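PDB 6A5K: histone-lysine N-methyltransferase, H3 lysine-9 specific SUVH6 from Arabidopsis thaliana, which catalyses H3K9 methylation of histone tails with S-adenosylmethionine as methyl donor and probably reads non-CG DNA methylation through its SRA domain. Local coordinates for residues R451-S456 and L492-N497; W365-L370 and G447-F452; N460-N465 and F481-I486. The protein carries 1 engineered substitution. One frame throughout, in Å; residues are numbered along the deposited sequence.

How the interactions relate
Interactions 1 and 2 share Arg-451 and Phe-452, lie about 10 Å apart between centres, and both touch S-adenosylmethionine. They also meet in one sheet, where strands 365-369 and 491-494 are neighbours: Leu-492 N lies 2.8 Å from Val-367 O, a probable hydrogen bond. Interaction 3 is nested along the chain inside the loop closed by interaction 1, their centres about 11 Å apart. Two probable hydrogen bonds join them, Leu-461 N to Cys-493 O at 2.9 Å and Cys-493 N to the side-chain OD1 of Asn-460. Interactions 2 and 3 do not touch, their nearest atoms being about 7 Å apart; 491-494 thus connects the cofactor pocket with the hairpin.

Interaction 1 (R451-S456 and L492-N497); sequences RFINHS and LCYDYN. With SAM (S-adenosylmethionine), chain F.
His-455 holds Tyr-496 in two ways: its CB sits over the phenol face in a CH-pi contact, 3.5 Å from the ring centroid of Tyr-496, while its ND1 accepts the backbone N-H of the same tyrosine. That bond, Tyr-496 N to His-455 ND1 at 3.0 Å, is nearly straight (168°) and lies close to the imidazole plane. With His-455 CG anti to the backbone N (chi1 162°), the imidazole turns an edge toward the phenol face in an offset edge-to-face pair, planes 62° apart. At the phenol tip, Tyr-496 OH donates to Ile-453 O over 2.6 Å; this carbonyl takes a second hydrogen from a water that accepts from Tyr-494 OH. A leucine in place of Tyr-496 would probably leave Ile-453 O without its hydroxyl donor and His-455 CB without a flat face. Ile-453 CG2 meets the other tyrosine's edge, 3.5 Å from Tyr-494 CD1. The backbones pair only loosely in parallel at His-455 and Tyr-494, with Ser-456 N donating to Tyr-494 O at 3.2 Å. His-455 N also donates to adenine N7 of S-adenosylmethionine at 3.0 Å, and His-455 O accepts from N6. Asn-454 OD1 accepts from the amino N of the cofactor's methionine part, its ND2 donating to Glu-491. RFINHS and LCYDYN belong to the pseudoknot characteristic of SET domains.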
loop_
_atom_site.group_PDB
_atom_site.type_symbol
_atom_site.label_atom_id
_atom_site.label_comp_id
_atom_site.label_asym_id
_atom_site.label_seq_id
_atom_site.Cartn_x
_atom_site.Cartn_y
_atom_site.Cartn_z
ATOM N N ARG A 451 15.978 6.326 6.725
ATOM C CA ARG A 451 16.724 5.729 7.830
ATOM C C ARG A 451 15.793 5.297 8.973
ATOM O O ARG A 451 16.184 4.520 9.830
ATOM C CB ARG A 451 17.795 6.703 8.369
ATOM C CG ARG A 451 17.228 7.819 9.248
ATOM C CD ARG A 451 18.200 8.996 9.424
ATOM N NE ARG A 451 19.415 8.644 10.161
ATOM C CZ ARG A 451 19.473 8.481 11.481
ATOM N NH1 ARG A 451 18.377 8.604 12.217
ATOM N NH2 ARG A 451 20.621 8.167 12.065
ATOM N N PHE A 452 14.563 5.798 8.987
ATOM C CA PHE A 452 13.667 5.536 10.117
ATOM C C PHE A 452 12.670 4.406 9.868
ATOM O O PHE A 452 11.931 4.024 10.775
ATOM C CB PHE A 452 12.904 6.808 10.494
ATOM C CG PHE A 452 13.743 7.836 11.189
ATOM C CD1 PHE A 452 14.045 9.038 10.571
ATOM C CD2 PHE A 452 14.224 7.603 12.469
ATOM C CE1 PHE A 452 14.819 9.993 11.214
ATOM C CE2 PHE A 452 14.997 8.555 13.122
ATOM C CZ PHE A 452 15.294 9.749 12.493
ATOM N N ILE A 453 12.643 3.865 8.650
ATOM C CA ILE A 453 11.700 2.779 8.331
ATOM C C ILE A 453 12.124 1.476 9.016
ATOM O O ILE A 453 13.248 0.996 8.829
ATOM C CB ILE A 453 11.584 2.547 6.807
ATOM C CG1 ILE A 453 11.158 3.837 6.100
ATOM C CG2 ILE A 453 10.587 1.418 6.502
ATOM C CD1 ILE A 453 11.250 3.757 4.582
ATOM N N ASN A 454 11.228 0.924 9.829
ATOM C CA ASN A 454 11.525 -0.273 10.610
ATOM C C ASN A 454 11.374 -1.567 9.815
ATOM O O ASN A 454 10.847 -1.570 8.714
ATOM C CB ASN A 454 10.630 -0.317 11.856
ATOM C CG ASN A 454 11.089 0.656 12.933
ATOM O OD1 ASN A 454 12.286 0.886 13.097
ATOM N ND2 ASN A 454 10.142 1.234 13.664
ATOM N N HIS A 455 11.848 -2.665 10.386
ATOM C CA HIS A 455 11.686 -3.974 9.767
ATOM C C HIS A 455 10.346 -4.614 10.123
ATOM O O HIS A 455 9.857 -4.468 11.249
ATOM C CB HIS A 455 12.808 -4.923 10.196
ATOM C CG HIS A 455 12.480 -6.367 9.961
ATOM N ND1 HIS A 455 12.689 -6.984 8.745
ATOM C CD2 HIS A 455 11.917 -7.302 10.767
ATOM C CE1 HIS A 455 12.292 -8.243 8.818
ATOM N NE2 HIS A 455 11.817 -8.463 10.032
ATOM N N SER A 456 9.773 -5.346 9.174
ATOM C CA SER A 456 8.668 -6.244 9.493
ATOM C C SER A 456 8.793 -7.574 8.749
ATOM O O SER A 456 9.272 -7.625 7.607
ATOM C CB SER A 456 7.325 -5.598 9.160
ATOM O OG SER A 456 6.257 -6.489 9.461
ATOM N N LEU A 492 4.910 2.067 8.033
ATOM C CA LEU A 492 5.581 1.558 6.841
ATOM C C LEU A 492 6.826 0.760 7.231
ATOM O O LEU A 492 7.632 1.225 8.034
ATOM C CB LEU A 492 5.969 2.712 5.917
ATOM C CG LEU A 492 4.878 3.734 5.600
ATOM C CD1 LEU A 492 5.437 4.836 4.705
ATOM C CD2 LEU A 492 3.717 3.034 4.922
ATOM N N CYS A 493 6.971 -0.434 6.660
ATOM C CA CYS A 493 8.086 -1.333 6.955
ATOM C C CYS A 493 8.484 -2.137 5.728
ATOM O O CYS A 493 7.659 -2.386 4.856
ATOM C CB CYS A 493 7.733 -2.312 8.075
ATOM S SG CYS A 493 7.254 -1.552 9.653
ATOM N N TYR A 494 9.743 -2.569 5.692
ATOM C CA TYR A 494 10.211 -3.522 4.690
ATOM C C TYR A 494 11.056 -4.587 5.376
ATOM O O TYR A 494 11.359 -4.490 6.571
ATOM C CB TYR A 494 11.019 -2.833 3.578
ATOM C CG TYR A 494 12.307 -2.217 4.067
ATOM C CD1 TYR A 494 12.310 -0.959 4.653
ATOM C CD2 TYR A 494 13.519 -2.891 3.948
ATOM C CE1 TYR A 494 13.472 -0.385 5.114
ATOM C CE2 TYR A 494 14.704 -2.315 4.415
ATOM C CZ TYR A 494 14.666 -1.060 4.993
ATOM O OH TYR A 494 15.814 -0.459 5.462
ATOM N N ASP A 495 11.442 -5.600 4.612
ATOM C CA ASP A 495 12.239 -6.712 5.126
ATOM C C ASP A 495 13.737 -6.360 5.158
ATOM O O ASP A 495 14.376 -6.241 4.114
ATOM C CB ASP A 495 11.992 -7.952 4.260
ATOM C CG ASP A 495 12.835 -9.143 4.672
ATOM O OD1 ASP A 495 13.245 -9.227 5.848
ATOM O OD2 ASP A 495 13.096 -9.998 3.798
ATOM N N TYR A 496 14.290 -6.209 6.360
ATOM C CA TYR A 496 15.713 -5.861 6.532
ATOM C C TYR A 496 16.647 -6.924 5.970
ATOM O O TYR A 496 17.792 -6.631 5.604
ATOM C CB TYR A 496 16.054 -5.650 8.007
ATOM C CG TYR A 496 15.760 -4.272 8.548
ATOM C CD1 TYR A 496 14.924 -3.390 7.870
ATOM C CD2 TYR A 496 16.323 -3.856 9.751
ATOM C CE1 TYR A 496 14.654 -2.120 8.384
ATOM C CE2 TYR A 496 16.064 -2.596 10.270
ATOM C CZ TYR A 496 15.231 -1.734 9.588
ATOM O OH TYR A 496 14.986 -0.488 10.124
ATOM N N ASN A 497 16.168 -8.165 5.959
ATOM C CA ASN A 497 16.859 -9.260 5.281
ATOM C C ASN A 497 18.217 -9.622 5.893
ATOM O O ASN A 497 19.073 -10.186 5.215
ATOM C CB ASN A 497 17.026 -8.907 3.789
ATOM C CG ASN A 497 17.277 -10.124 2.915
ATOM O OD1 ASN A 497 16.703 -11.190 3.136
ATOM N ND2 ASN A 497 18.151 -9.969 1.918
HETATM N N SAM F . 13.685 2.537 15.004
HETATM C CA SAM F . 14.844 3.274 14.468
HETATM C C SAM F . 15.098 4.606 15.175
HETATM O O SAM F . 15.954 5.393 14.745
HETATM O OXT SAM F . 14.454 4.928 16.178
HETATM C CB SAM F . 14.683 3.508 12.967
HETATM C CG SAM F . 15.027 2.257 12.171
HETATM S SD SAM F . 16.801 1.954 12.347
HETATM C CE SAM F . 17.240 1.924 10.614
HETATM C "C5'" SAM F . 16.947 0.191 12.676
HETATM C "C4'" SAM F . 16.805 -0.092 14.158
HETATM O "O4'" SAM F . 15.439 0.009 14.539
HETATM C "C3'" SAM F . 17.246 -1.505 14.491
HETATM O "O3'" SAM F . 18.620 -1.552 14.795
HETATM C "C2'" SAM F . 16.396 -1.804 15.699
HETATM O "O2'" SAM F . 16.995 -1.187 16.816
HETATM C "C1'" SAM F . 15.114 -1.054 15.410
HETATM N N9 SAM F . 14.148 -1.952 14.741
HETATM C C8 SAM F . 13.652 -1.844 13.469
HETATM N N7 SAM F . 12.795 -2.875 13.246
HETATM C C5 SAM F . 12.753 -3.648 14.358
HETATM C C6 SAM F . 12.058 -4.809 14.681
HETATM N N6 SAM F . 11.234 -5.385 13.804
HETATM N N1 SAM F . 12.242 -5.382 15.920
HETATM C C2 SAM F . 13.089 -4.799 16.842
HETATM N N3 SAM F . 13.770 -3.640 16.521
HETATM C C4 SAM F . 13.600 -3.071 15.305
HETATM O O HOH W 1 15.296 1.832 7.243
HETATM O O HOH W 2 8.624 2.365 10.255
#

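Interaction 2 (W365-L370 and G447-F452); sequences WGVRCL and GNVGRF. With SAM (S-adenosylmethionine), chain F.
Val-367 and Phe-452 carry the apolar part of this contact. Val-367 CG2, anti to its own carbonyl carbon, reaches 3.6 Å from Phe-452 CB, and the two side chains cross at about a right angle. The same methyl meets Val-449 CG2 at 4.0 Å, so one branch of the valine touches both ends of the 3-10 turn. At the start of strand 365-369, Trp-365 CB packs 3.9 Å from Phe-452 CD2, while the indole leads away toward Ile-357 and Pro-268. In the SET fold this 3-10 turn runs directly into the Asn-His-Ser segment, Asn-454 to Ser-456, of the cofactor site, and here it backs onto a strand whose first residue, Trp-365, lines the cofactor pocket. No conventional hydrogen bond crosses between the two segments; the polar link is a CA-H...O contact from Gly-366 CA to Phe-452 O, 3.3 Å long with 160° at the hydrogen. Internal to 447-452, the turn is closed in part by Phe-452 N donating to Val-449 O at 2.9 Å. Bonds to S-adenosylmethionine form the third group: Trp-365 N donates to carboxylate OXT at 2.8 Å, and Trp-365 O accepts from the cofactor's amino N. At the other end of the cofactor's methionine part, Arg-451 O lies 2.9 Å from the transferable methyl CE, a close approach consistent with the CH...O contacts known in SET enzymes.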
loop_
_atom_site.group_PDB
_atom_site.type_symbol
_atom_site.label_atom_id
_atom_site.label_comp_id
_atom_site.label_asym_id
_atom_site.label_seq_id
_atom_site.Cartn_x
_atom_site.Cartn_y
_atom_site.Cartn_z
ATOM N N TRP A 365 11.749 4.975 16.795
ATOM C CA TRP A 365 11.046 5.778 15.805
ATOM C C TRP A 365 10.781 4.970 14.536
ATOM O O TRP A 365 11.611 4.157 14.127
ATOM C CB TRP A 365 11.846 7.040 15.474
ATOM C CG TRP A 365 11.992 7.964 16.649
ATOM C CD1 TRP A 365 12.943 7.907 17.623
ATOM C CD2 TRP A 365 11.141 9.070 16.977
ATOM N NE1 TRP A 365 12.740 8.917 18.540
ATOM C CE2 TRP A 365 11.643 9.642 18.164
ATOM C CE3 TRP A 365 10.007 9.627 16.381
ATOM C CZ2 TRP A 365 11.048 10.753 18.763
ATOM C CZ3 TRP A 365 9.419 10.732 16.980
ATOM C CH2 TRP A 365 9.941 11.281 18.159
ATOM N N GLY A 366 9.616 5.196 13.935
ATOM C CA GLY A 366 9.254 4.603 12.658
ATOM C C GLY A 366 8.652 5.635 11.718
ATOM O O GLY A 366 8.613 6.827 12.037
ATOM N N VAL A 367 8.162 5.173 10.568
ATOM C CA VAL A 367 7.640 6.062 9.528
ATOM C C VAL A 367 6.200 5.712 9.181
ATOM O O VAL A 367 5.865 4.539 9.051
ATOM C CB VAL A 367 8.495 5.989 8.230
ATOM C CG1 VAL A 367 7.901 6.880 7.142
ATOM C CG2 VAL A 367 9.947 6.380 8.504
ATOM N N ARG A 368 5.345 6.724 9.054
ATOM C CA ARG A 368 3.999 6.499 8.530
ATOM C C ARG A 368 3.588 7.644 7.609
ATOM O O ARG A 368 4.286 8.660 7.509
ATOM C CB ARG A 368 2.976 6.340 9.670
ATOM C CG ARG A 368 2.814 7.598 10.535
ATOM C CD ARG A 368 1.957 7.320 11.779
ATOM N NE ARG A 368 1.926 8.470 12.684
ATOM C CZ ARG A 368 1.592 8.391 13.967
ATOM N NH1 ARG A 368 1.263 7.216 14.494
ATOM N NH2 ARG A 368 1.591 9.483 14.723
ATOM N N CYS A 369 2.452 7.472 6.940
ATOM C CA CYS A 369 1.937 8.474 6.010
ATOM C C CYS A 369 0.594 9.021 6.491
ATOM O O CYS A 369 -0.226 8.275 7.022
ATOM C CB CYS A 369 1.796 7.870 4.613
ATOM S SG CYS A 369 1.237 9.026 3.347
ATOM N N LEU A 370 0.374 10.322 6.310
ATOM C CA LEU A 370 -0.862 10.951 6.778
ATOM C C LEU A 370 -2.072 10.573 5.927
ATOM O O LEU A 370 -3.208 10.758 6.349
ATOM C CB LEU A 370 -0.718 12.474 6.813
ATOM C CG LEU A 370 0.172 13.067 7.908
ATOM C CD1 LEU A 370 0.156 14.591 7.847
ATOM C CD2 LEU A 370 -0.275 12.584 9.277
ATOM N N GLY A 447 21.536 11.305 6.358
ATOM C CA GLY A 447 20.535 10.512 5.667
ATOM C C GLY A 447 19.193 11.206 5.595
ATOM O O GLY A 447 19.027 12.308 6.133
ATOM N N ASN A 448 18.236 10.573 4.917
ATOM C CA ASN A 448 16.879 11.102 4.847
ATOM C C ASN A 448 15.918 10.259 5.684
ATOM O O ASN A 448 16.346 9.442 6.500
ATOM C CB ASN A 448 16.394 11.182 3.395
ATOM C CG ASN A 448 16.061 9.824 2.801
ATOM O OD1 ASN A 448 16.542 8.785 3.261
ATOM N ND2 ASN A 448 15.230 9.828 1.765
ATOM N N VAL A 449 14.624 10.456 5.467
ATOM C CA VAL A 449 13.587 9.803 6.268
ATOM C C VAL A 449 13.666 8.268 6.177
ATOM O O VAL A 449 13.227 7.550 7.087
ATOM C CB VAL A 449 12.182 10.288 5.841
ATOM C CG1 VAL A 449 11.855 9.833 4.410
ATOM C CG2 VAL A 449 11.109 9.809 6.828
ATOM N N GLY A 450 14.250 7.768 5.093
ATOM C CA GLY A 450 14.377 6.337 4.887
ATOM C C GLY A 450 15.086 5.620 6.024
ATOM O O GLY A 450 14.811 4.444 6.276
ATOM N N ARG A 451 15.978 6.326 6.725
ATOM C CA ARG A 451 16.724 5.729 7.830
ATOM C C ARG A 451 15.793 5.297 8.973
ATOM O O ARG A 451 16.184 4.520 9.830
ATOM C CB ARG A 451 17.795 6.703 8.369
ATOM C CG ARG A 451 17.228 7.819 9.248
ATOM C CD ARG A 451 18.200 8.996 9.424
ATOM N NE ARG A 451 19.415 8.644 10.161
ATOM C CZ ARG A 451 19.473 8.481 11.481
ATOM N NH1 ARG A 451 18.377 8.604 12.217
ATOM N NH2 ARG A 451 20.621 8.167 12.065
ATOM N N PHE A 452 14.563 5.798 8.987
ATOM C CA PHE A 452 13.667 5.536 10.117
ATOM C C PHE A 452 12.670 4.406 9.868
ATOM O O PHE A 452 11.931 4.024 10.775
ATOM C CB PHE A 452 12.904 6.808 10.494
ATOM C CG PHE A 452 13.743 7.836 11.189
ATOM C CD1 PHE A 452 14.045 9.038 10.571
ATOM C CD2 PHE A 452 14.224 7.603 12.469
ATOM C CE1 PHE A 452 14.819 9.993 11.214
ATOM C CE2 PHE A 452 14.997 8.555 13.122
ATOM C CZ PHE A 452 15.294 9.749 12.493
HETATM N N SAM F . 13.685 2.537 15.004
HETATM C CA SAM F . 14.844 3.274 14.468
HETATM C C SAM F . 15.098 4.606 15.175
HETATM O O SAM F . 15.954 5.393 14.745
HETATM O OXT SAM F . 14.454 4.928 16.178
HETATM C CB SAM F . 14.683 3.508 12.967
HETATM C CG SAM F . 15.027 2.257 12.171
HETATM S SD SAM F . 16.801 1.954 12.347
HETATM C CE SAM F . 17.240 1.924 10.614
HETATM C "C5'" SAM F . 16.947 0.191 12.676
HETATM C "C4'" SAM F . 16.805 -0.092 14.158
HETATM O "O4'" SAM F . 15.439 0.009 14.539
HETATM C "C3'" SAM F . 17.246 -1.505 14.491
HETATM O "O3'" SAM F . 18.620 -1.552 14.795
HETATM C "C2'" SAM F . 16.396 -1.804 15.699
HETATM O "O2'" SAM F . 16.995 -1.187 16.816
HETATM C "C1'" SAM F . 15.114 -1.054 15.410
HETATM N N9 SAM F . 14.148 -1.952 14.741
HETATM C C8 SAM F . 13.652 -1.844 13.469
HETATM N N7 SAM F . 12.795 -2.875 13.246
HETATM C C5 SAM F . 12.753 -3.648 14.358
HETATM C C6 SAM F . 12.058 -4.809 14.681
HETATM N N6 SAM F . 11.234 -5.385 13.804
HETATM N N1 SAM F . 12.242 -5.382 15.920
HETATM C C2 SAM F . 13.089 -4.799 16.842
HETATM N N3 SAM F . 13.770 -3.640 16.521
HETATM C C4 SAM F . 13.600 -3.071 15.305
#

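Interaction 3 (N460-N465 and F481-I486); sequences NLYAQN and FAQDNI
The phenol of Tyr-462 lies across the neighbouring strand of an antiparallel beta hairpin of the SET domain: one face carries Phe-481 CB, 3.8 Å above the ring plane and offset toward the rim, and Gln-483 CB meets the ring's edge in plane, 3.6 Å from Tyr-462 CD1. A water also lies in the plane at the edge, bonded to Tyr-462 OH at 2.9 Å and donating to Ala-482 O, so it bridges the ring tip to the opposite backbone. Tyr-462 CG sits between the backbone N and the carbonyl carbon (chi1 58°), which folds the ring over its partner strand. The Phe-481 ring, on the same sheet face, is met obliquely by Gln-464 CB, 3.6 Å from Phe-481 CD1.

The hairpin strands, 461-467 and 477-482, belong to a four-stranded sheet. Tyr-462 and Phe-481 are a hydrogen-bonded pair, with Tyr-462 N to Phe-481 O at 2.9 Å and Phe-481 N returning to Tyr-462 O, both donors nearly along the C=O axis. Leu-461 and Ala-482 form the adjacent non-hydrogen-bonded pair. Beyond it, Gln-483 N donates to Asn-460 O at 2.8 Å, almost straight at 172°, although the donor stands 36° above the carbonyl plane.

Asn-460 spends its amide elsewhere: OD1 accepts from Cys-493 N, while ND2 donates to Glu-491 O and Gln-490 OE1, which fixes the amide's rotation and ties the hairpin's start to strand 491-494. Asp-484 points OD2 to Arg-15 of helix 5-29 in a salt bridge, while its OD1 lies 3.3 Å from Asn-460 CB. On the face that carries Leu-461 and Ala-482, Leu-461 CD2 reaches out to Ile-486 CD1 of the following loop at 3.9 Å.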
loop_
_atom_site.group_PDB
_atom_site.type_symbol
_atom_site.label_atom_id
_atom_site.label_comp_id
_atom_site.label_asym_id
_atom_site.label_seq_id
_atom_site.Cartn_x
_atom_site.Cartn_y
_atom_site.Cartn_z
ATOM N N ASN A 460 4.834 -3.935 4.369
ATOM C CA ASN A 460 3.961 -3.350 3.346
ATOM C C ASN A 460 4.764 -2.597 2.280
ATOM O O ASN A 460 4.193 -2.078 1.315
ATOM C CB ASN A 460 2.896 -2.430 3.975
ATOM C CG ASN A 460 3.477 -1.432 4.971
ATOM O OD1 ASN A 460 4.671 -1.162 4.966
ATOM N ND2 ASN A 460 2.613 -0.857 5.818
ATOM N N LEU A 461 6.085 -2.554 2.451
ATOM C CA LEU A 461 6.976 -1.960 1.450
ATOM C C LEU A 461 8.012 -2.964 0.972
ATOM O O LEU A 461 8.314 -3.929 1.663
ATOM C CB LEU A 461 7.720 -0.734 2.001
ATOM C CG LEU A 461 6.995 0.473 2.606
ATOM C CD1 LEU A 461 7.996 1.614 2.850
ATOM C CD2 LEU A 461 5.837 0.941 1.742
ATOM N N TYR A 462 8.569 -2.725 -0.210
ATOM C CA TYR A 462 9.775 -3.437 -0.603
ATOM C C TYR A 462 10.762 -2.486 -1.254
ATOM O O TYR A 462 10.378 -1.421 -1.768
ATOM C CB TYR A 462 9.472 -4.602 -1.558
ATOM C CG TYR A 462 8.771 -4.217 -2.839
ATOM C CD1 TYR A 462 7.387 -4.217 -2.916
ATOM C CD2 TYR A 462 9.495 -3.869 -3.987
ATOM C CE1 TYR A 462 6.729 -3.878 -4.086
ATOM C CE2 TYR A 462 8.839 -3.524 -5.165
ATOM C CZ TYR A 462 7.454 -3.532 -5.205
ATOM O OH TYR A 462 6.769 -3.208 -6.365
ATOM N N ALA A 463 12.028 -2.894 -1.238
ATOM C CA ALA A 463 13.108 -2.139 -1.868
ATOM C C ALA A 463 13.237 -2.524 -3.337
ATOM O O ALA A 463 13.124 -3.694 -3.704
ATOM C CB ALA A 463 14.432 -2.373 -1.135
ATOM N N GLN A 464 13.470 -1.518 -4.167
ATOM C CA GLN A 464 13.542 -1.676 -5.608
ATOM C C GLN A 464 14.736 -0.890 -6.129
ATOM O O GLN A 464 14.830 0.325 -5.919
ATOM C CB GLN A 464 12.255 -1.183 -6.269
ATOM C CG GLN A 464 12.273 -1.200 -7.790
ATOM C CD GLN A 464 12.477 -2.604 -8.337
ATOM O OE1 GLN A 464 11.673 -3.505 -8.079
ATOM N NE2 GLN A 464 13.564 -2.803 -9.084
ATOM N N ASN A 465 15.647 -1.584 -6.801
ATOM C CA ASN A 465 16.805 -0.929 -7.402
ATOM C C ASN A 465 16.392 -0.147 -8.642
ATOM O O ASN A 465 15.702 -0.683 -9.511
ATOM C CB ASN A 465 17.881 -1.955 -7.763
ATOM C CG ASN A 465 18.576 -2.529 -6.540
ATOM O OD1 ASN A 465 18.497 -1.973 -5.449
ATOM N ND2 ASN A 465 19.272 -3.644 -6.724
ATOM N N PHE A 481 8.766 0.934 -2.524
ATOM C CA PHE A 481 7.431 0.902 -3.121
ATOM C C PHE A 481 6.437 0.177 -2.205
ATOM O O PHE A 481 6.800 -0.783 -1.526
ATOM C CB PHE A 481 7.452 0.187 -4.478
ATOM C CG PHE A 481 8.074 0.987 -5.588
ATOM C CD1 PHE A 481 9.451 0.971 -5.786
ATOM C CD2 PHE A 481 7.281 1.733 -6.445
ATOM C CE1 PHE A 481 10.027 1.702 -6.811
ATOM C CE2 PHE A 481 7.856 2.468 -7.479
ATOM C CZ PHE A 481 9.217 2.447 -7.662
ATOM N N ALA A 482 5.183 0.619 -2.212
ATOM C CA ALA A 482 4.119 -0.082 -1.484
ATOM C C ALA A 482 3.711 -1.387 -2.175
ATOM O O ALA A 482 3.536 -1.420 -3.395
ATOM C CB ALA A 482 2.900 0.829 -1.324
ATOM N N GLN A 483 3.546 -2.461 -1.403
ATOM C CA GLN A 483 3.009 -3.705 -1.961
ATOM C C GLN A 483 1.623 -4.055 -1.394
ATOM O O GLN A 483 1.137 -5.173 -1.564
ATOM C CB GLN A 483 3.991 -4.872 -1.750
ATOM C CG GLN A 483 4.342 -5.223 -0.303
ATOM C CD GLN A 483 5.164 -6.506 -0.219
ATOM O OE1 GLN A 483 5.673 -6.996 -1.230
ATOM N NE2 GLN A 483 5.281 -7.063 0.980
ATOM N N ASP A 484 0.997 -3.082 -0.735
ATOM C CA ASP A 484 -0.416 -3.133 -0.364
ATOM C C ASP A 484 -1.052 -1.789 -0.683
ATOM O O ASP A 484 -0.349 -0.805 -0.890
ATOM C CB ASP A 484 -0.622 -3.402 1.131
ATOM C CG ASP A 484 0.085 -4.644 1.619
ATOM O OD1 ASP A 484 0.781 -4.546 2.653
ATOM O OD2 ASP A 484 -0.085 -5.717 1.002
ATOM N N ASN A 485 -2.378 -1.751 -0.701
ATOM C CA ASN A 485 -3.084 -0.497 -0.477
ATOM C C ASN A 485 -3.019 -0.209 1.018
ATOM O O ASN A 485 -3.686 -0.870 1.806
ATOM C CB ASN A 485 -4.531 -0.578 -0.960
ATOM C CG ASN A 485 -4.635 -0.656 -2.470
ATOM O OD1 ASN A 485 -4.124 0.207 -3.187
ATOM N ND2 ASN A 485 -5.298 -1.698 -2.964
ATOM N N ILE A 486 -2.200 0.759 1.410
ATOM C CA ILE A 486 -1.919 0.976 2.827
ATOM C C ILE A 486 -2.891 1.985 3.445
ATOM O O ILE A 486 -3.092 3.059 2.897
ATOM C CB ILE A 486 -0.471 1.466 3.033
ATOM C CG1 ILE A 486 0.515 0.534 2.313
ATOM C CG2 ILE A 486 -0.143 1.549 4.516
ATOM C CD1 ILE A 486 1.988 1.010 2.389
HETATM O O HOH W 3 3.915 -3.048 -5.850
#